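Local coordinates for citrate synthase (Pyrobaculum aerophilum, PDB 2IBP) that catalyses the condensation of oxaloacetate with acetyl-CoA and water to give citrate and CoA, a step of the tricarboxylic acid cycle, at the interface of chains A and B. Coordinates in Å, arbitrary orientation; residue numbers count along the deposited sequence, not the author numbering. Chains: chain A/B, Citrate synthase.

Contact 1: the interface of chains A and B. Residues chain A 111, 114, 242, 245; chain B 118, 232, 235, 238.
B:Asp232 OD1, a carboxylate oxygen, is gripped by A:Lys245 NZ across the interface and by B:Ser235 OG within its own chain, from opposite faces of the carboxylate plane. In this helical part of the citrate synthase dimer, B:Asp232 caps the N-terminus of helix 233-244: its OD2 accepts B:Ser235 N at 3.0 Å. The A:Lys245 NZ to B:Asp232 OD1 salt bridge and hydrogen bond measures 2.7 Å, the ammonium standing 38° out of the plane. The hydroxyl B:Ser235 OG lies 2.6 Å from B:Asp232 OD1 and 2.7 Å from A:Glu114 OE2, where it meets the syn lone pair. One hydroxyl hydrogen cannot fill both short bonds at once, so a proton may be shared with one of the acids; the structure does not show which. A:Glu114 reaches the serine with its CG anti to the carbonyl carbon (chi1 -71°) and the chain extended beyond CG. A:Phe111 turns an edge to the acid, with B:Asp232 OD2 in the ring plane and 3.5 Å from A:Phe111 CE1. The ring and carboxylate planes stand 60° apart. A:Lys245 CE rests on the A:Phe111 ring face, 3.4 Å above its centre, and the bend at chi4 turns NZ to B:Asp232 OD1.

Contact 2: the interface of chains A and B. Residues chain A 26, 29-31, 221, 389; chain B 26, 221, 391.
Helix 218-227 of each subunit brings A:Phe221 and B:Phe221 to the two-fold of the citrate synthase homodimer, where the 3-10 turn 24-26 and the C-terminal stretch carrying B:Pro391 close round the pair. The rings of A:Phe221 and B:Phe221 meet edge-to-face, planes 85° apart and centroids 5.5 Å apart, with A:Phe221 CZ 3.6 Å from B:Phe221 CZ. In both, CG anti to the backbone N (chi1 -171°) carries the ring away from its helix so that the CZ atoms meet. B:Pro391 covers one face of the A:Phe221 ring: its CG sits over the centre, 3.6 Å from the centroid, a CH-pi contact. The same proline lays CB against A:Ile31 CG2 at 3.9 Å. A:Leu26 and B:Leu26 reach toward each other tip to tip, with 3.6 Å between their CD1 atoms. The second methyl of B:Leu26, CD2, meets A:Val29 CG1 at 3.6 Å, while its branch carbon CG lies in the plane of the A:Phe389 ring, at the edge, 3.9 Å from A:Phe389 CE1. B:Leu26 buries 71 Å², in keeping with contacts through both methyls and CG. This apolar core probably helps hold the subunits together and fixes the end segments of one chain against the body of the other.

Contact 3: the interface of chains A and B. Residues chain A 17, 19-22, 393-394; chain B 30, 32.
B:Leu30 packs against the chain segment 17-22 and strand 392-395 of subunit A, which a disulfide joins in this thermophilic citrate synthase. The covalent link is A:Cys19 SG to A:Cys394 SG, 2.1 Å. It ties the N-terminal to the C-terminal region, closing the chain between residues 19 and 394 into a covalent ring; with its twin in the other subunit it closes the two interlinked rings of a catenane. Apolar contacts centre on B:Leu30, which buries 85 Å². Its CD1 points at the turn of A:Gly20, 3.8 Å from A:Gly20 CA, and its CD2 lies 3.9 Å from A:Cys394 CB, so the forked tip touches the neighbourhood of both bonded cysteines. The side chain of A:Ile22 crosses B:Leu30 at about a right angle, its CG1 3.7 Å from B:Leu30 CB.

Among the backbone bonds, A:Cys394 N donates to B:Lys32 O at 3.0 Å, and A:Ala393 pairs with B:Lys32 in a parallel beta bridge. One water joins A:Pro21 O to B:Leu30 N, 2.9 Å from each. Within subunit A, the hydroxyl A:Ser17 OG sits between its backbone N and carbonyl carbon (chi1 81°), giving its hydrogen to a lone pair of A:Gly20 O at 2.6 Å and accepting A:Cys19 N at 3.1 Å. With valine in place of A:Ser17, both bonds would be lost, and the turn holding A:Cys19 and A:Gly20 against B:Leu30 is likely to be freer to shift.

Contact 1: the interface of chains A and B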
# COMPACT_ATOMS: atom_id res chain seq x y z
N PHE A 111 -12.04 -3.65 -4.48
CA PHE A 111 -11.05 -4.20 -5.42
C PHE A 111 -11.07 -3.38 -6.70
O PHE A 111 -10.04 -3.10 -7.31
CB PHE A 111 -11.35 -5.66 -5.74
CG PHE A 111 -10.97 -6.61 -4.66
CD1 PHE A 111 -9.64 -6.86 -4.38
CD2 PHE A 111 -11.94 -7.34 -4.00
CE1 PHE A 111 -9.27 -7.79 -3.42
CE2 PHE A 111 -11.58 -8.26 -3.03
CZ PHE A 111 -10.24 -8.48 -2.75
N GLU A 114 -9.26 -0.11 -6.13
CA GLU A 114 -7.80 -0.29 -6.16
C GLU A 114 -7.30 -0.41 -7.58
O GLU A 114 -6.37 0.29 -7.98
CB GLU A 114 -7.38 -1.58 -5.44
CG GLU A 114 -7.53 -1.59 -3.95
CD GLU A 114 -7.04 -2.90 -3.36
OE1 GLU A 114 -5.91 -3.34 -3.70
OE2 GLU A 114 -7.80 -3.52 -2.58
N ALA A 242 -6.27 -0.03 -0.47
CA ALA A 242 -5.99 -1.41 -0.05
C ALA A 242 -6.06 -1.51 1.47
O ALA A 242 -6.64 -2.44 2.03
CB ALA A 242 -4.62 -1.83 -0.55
N LYS A 245 -9.70 -0.98 2.99
CA LYS A 245 -10.59 -2.11 2.76
C LYS A 245 -10.66 -3.06 3.95
O LYS A 245 -11.64 -3.81 4.09
CB LYS A 245 -10.00 -2.86 1.56
CG LYS A 245 -10.80 -3.96 1.00
CD LYS A 245 -10.07 -4.47 -0.24
CE LYS A 245 -10.69 -5.72 -0.73
NZ LYS A 245 -10.60 -6.76 0.32
N ALA B 118 -4.78 -6.90 -7.80
CA ALA B 118 -6.08 -6.54 -7.22
C ALA B 118 -7.20 -7.28 -7.95
O ALA B 118 -8.10 -7.85 -7.31
CB ALA B 118 -6.31 -5.03 -7.33
N ASP B 232 -6.99 -7.92 2.65
CA ASP B 232 -6.66 -9.20 2.06
C ASP B 232 -5.24 -9.29 1.52
O ASP B 232 -4.61 -8.28 1.23
CB ASP B 232 -7.66 -9.57 0.99
CG ASP B 232 -7.52 -8.71 -0.22
OD1 ASP B 232 -8.05 -7.57 -0.20
OD2 ASP B 232 -6.92 -9.19 -1.19
N SER B 235 -4.55 -7.54 -1.89
CA SER B 235 -4.42 -6.08 -1.71
C SER B 235 -3.09 -5.70 -1.04
O SER B 235 -2.44 -4.73 -1.43
CB SER B 235 -5.61 -5.56 -0.90
OG SER B 235 -6.80 -5.81 -1.62
N ALA B 238 -0.56 -6.02 -3.74
CA ALA B 238 -0.72 -4.88 -4.65
C ALA B 238 -0.06 -3.63 -4.08
O ALA B 238 0.60 -2.88 -4.82
CB ALA B 238 -2.20 -4.61 -4.92

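Contact 2: the interface of chains A and B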
# COMPACT_ATOMS: atom_id res chain seq x y z
N LEU A 26 3.46 0.55 15.92
CA LEU A 26 4.03 1.90 15.88
C LEU A 26 3.04 2.93 16.45
O LEU A 26 2.96 4.08 15.99
CB LEU A 26 4.45 2.26 14.44
CG LEU A 26 5.55 1.37 13.84
CD1 LEU A 26 5.78 1.70 12.38
CD2 LEU A 26 6.84 1.49 14.65
N VAL A 29 3.89 6.67 17.23
CA VAL A 29 5.22 6.98 16.76
C VAL A 29 5.13 8.07 15.69
O VAL A 29 4.33 7.96 14.76
CB VAL A 29 5.93 5.74 16.20
CG1 VAL A 29 7.31 6.10 15.68
CG2 VAL A 29 6.01 4.66 17.28
N LEU A 30 5.89 9.15 15.88
CA LEU A 30 5.88 10.27 14.96
C LEU A 30 6.55 9.95 13.64
O LEU A 30 7.62 9.34 13.61
CB LEU A 30 6.58 11.48 15.61
CG LEU A 30 5.83 12.10 16.81
CD1 LEU A 30 6.75 13.03 17.60
CD2 LEU A 30 4.57 12.84 16.34
N ILE A 31 5.92 10.35 12.54
CA ILE A 31 6.51 10.16 11.22
C ILE A 31 6.82 11.48 10.50
O ILE A 31 7.56 11.50 9.52
CB ILE A 31 5.65 9.25 10.32
CG1 ILE A 31 4.27 9.85 10.04
CG2 ILE A 31 5.48 7.88 10.97
CD1 ILE A 31 3.51 9.10 8.96
N PHE A 221 -1.23 6.20 6.28
CA PHE A 221 0.13 5.71 6.48
C PHE A 221 0.61 4.91 5.27
O PHE A 221 1.75 5.09 4.81
CB PHE A 221 0.21 4.89 7.75
CG PHE A 221 1.60 4.52 8.15
CD1 PHE A 221 2.64 5.42 8.03
CD2 PHE A 221 1.82 3.33 8.84
CE1 PHE A 221 3.90 5.09 8.46
CE2 PHE A 221 3.09 3.01 9.28
CZ PHE A 221 4.11 3.90 9.09
N PHE A 389 10.82 5.08 3.86
CA PHE A 389 10.64 4.34 5.12
C PHE A 389 11.58 3.14 5.14
O PHE A 389 11.67 2.39 4.16
CB PHE A 389 9.20 3.97 5.36
CG PHE A 389 8.36 5.13 5.82
CD1 PHE A 389 8.30 5.49 7.16
CD2 PHE A 389 7.75 5.95 4.90
CE1 PHE A 389 7.55 6.59 7.57
CE2 PHE A 389 7.04 7.07 5.30
CZ PHE A 389 6.93 7.38 6.63
N LEU B 26 11.36 6.49 9.78
CA LEU B 26 11.38 5.45 10.81
C LEU B 26 12.58 4.52 10.60
O LEU B 26 12.50 3.32 10.87
CB LEU B 26 10.09 4.64 10.80
CG LEU B 26 8.85 5.47 11.13
CD1 LEU B 26 7.61 4.58 11.16
CD2 LEU B 26 9.05 6.20 12.47
N PHE B 221 7.16 -3.32 3.95
CA PHE B 221 6.52 -2.49 4.95
C PHE B 221 5.09 -2.11 4.53
O PHE B 221 4.15 -2.22 5.32
CB PHE B 221 7.35 -1.26 5.23
CG PHE B 221 6.86 -0.45 6.40
CD1 PHE B 221 6.37 -1.09 7.53
CD2 PHE B 221 7.06 0.92 6.43
CE1 PHE B 221 5.96 -0.34 8.63
CE2 PHE B 221 6.69 1.65 7.54
CZ PHE B 221 6.15 1.01 8.64
N PRO B 391 0.46 5.30 13.56
CA PRO B 391 1.46 6.33 13.78
C PRO B 391 0.79 7.69 13.91
O PRO B 391 -0.41 7.82 13.77
CB PRO B 391 2.29 6.29 12.51
CG PRO B 391 1.31 5.93 11.45
CD PRO B 391 0.34 4.95 12.14

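Contact 3: the interface of chains A and B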
# COMPACT_ATOMS: atom_id res chain seq x y z
N SER A 17 13.18 -7.20 22.33
CA SER A 17 13.75 -8.08 21.34
C SER A 17 15.25 -7.98 21.39
O SER A 17 15.81 -7.07 22.01
CB SER A 17 13.26 -7.68 19.93
OG SER A 17 14.02 -6.60 19.44
N CYS A 19 17.13 -6.96 19.30
CA CYS A 19 17.59 -5.78 18.56
C CYS A 19 17.13 -4.46 19.20
O CYS A 19 17.51 -3.38 18.72
CB CYS A 19 17.03 -5.85 17.14
SG CYS A 19 17.35 -7.42 16.31
N GLY A 20 16.32 -4.56 20.24
CA GLY A 20 15.78 -3.39 20.92
C GLY A 20 14.27 -3.43 21.08
O GLY A 20 13.62 -4.42 20.75
N PRO A 21 13.69 -2.33 21.58
CA PRO A 21 12.24 -2.30 21.81
C PRO A 21 11.40 -2.24 20.53
O PRO A 21 11.74 -1.52 19.58
CB PRO A 21 12.05 -1.03 22.62
CG PRO A 21 13.19 -0.15 22.23
CD PRO A 21 14.34 -1.06 21.95
N ILE A 22 10.32 -3.01 20.51
CA ILE A 22 9.40 -2.99 19.37
C ILE A 22 8.12 -2.28 19.81
O ILE A 22 7.47 -2.73 20.75
CB ILE A 22 9.03 -4.42 18.91
CG1 ILE A 22 10.27 -5.15 18.39
CG2 ILE A 22 7.95 -4.35 17.82
CD1 ILE A 22 10.07 -6.64 18.24
N ALA A 393 13.03 -5.55 11.16
CA ALA A 393 12.48 -6.59 12.00
C ALA A 393 13.68 -7.23 12.66
O ALA A 393 14.80 -7.14 12.16
CB ALA A 393 11.71 -7.61 11.19
N CYS A 394 13.44 -7.85 13.80
CA CYS A 394 14.51 -8.50 14.56
C CYS A 394 14.38 -10.00 14.43
O CYS A 394 13.36 -10.57 14.79
CB CYS A 394 14.41 -8.10 16.02
SG CYS A 394 15.85 -8.69 16.94
N LEU B 30 12.01 -0.83 14.86
CA LEU B 30 11.54 -2.20 14.80
C LEU B 30 10.03 -2.26 14.74
O LEU B 30 9.35 -1.57 15.48
CB LEU B 30 12.01 -2.94 16.05
CG LEU B 30 13.52 -3.20 16.11
CD1 LEU B 30 14.01 -3.46 17.54
CD2 LEU B 30 13.90 -4.33 15.17
N LYS B 32 8.56 -5.62 14.38
CA LYS B 32 8.27 -6.96 14.86
C LYS B 32 9.56 -7.76 14.95
O LYS B 32 10.61 -7.35 14.47
CB LYS B 32 7.35 -7.69 13.87
CG LYS B 32 8.03 -8.02 12.53
CD LYS B 32 7.13 -8.78 11.57
CE LYS B 32 7.89 -9.16 10.29
NZ LYS B 32 7.08 -9.97 9.35
O HOH W 1 12.76 0.17 17.51

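Contacts 2 and 3 are neighbours, their C-alpha centres about 14 Å apart, and share strand 30-34 (A:Leu30 in contact 2, B:Leu30 in contact 3) and the C-terminal stretch (B:Pro391; A:Ala393 and A:Cys394). The C-alpha centre of contact 1 is about 21 Å from that of contact 2 and about 28 Å from that of contact 3. Contact 1 adds a largely polar link beside packed helices; contacts 2 and 3 engage segments near the chain ends, contact 2 also through helix 218-227. All three centres lie about 18 Å or more from the predicted active-site residues A:His289 and A:Asp346, which suggests structural roles rather than direct catalytic ones.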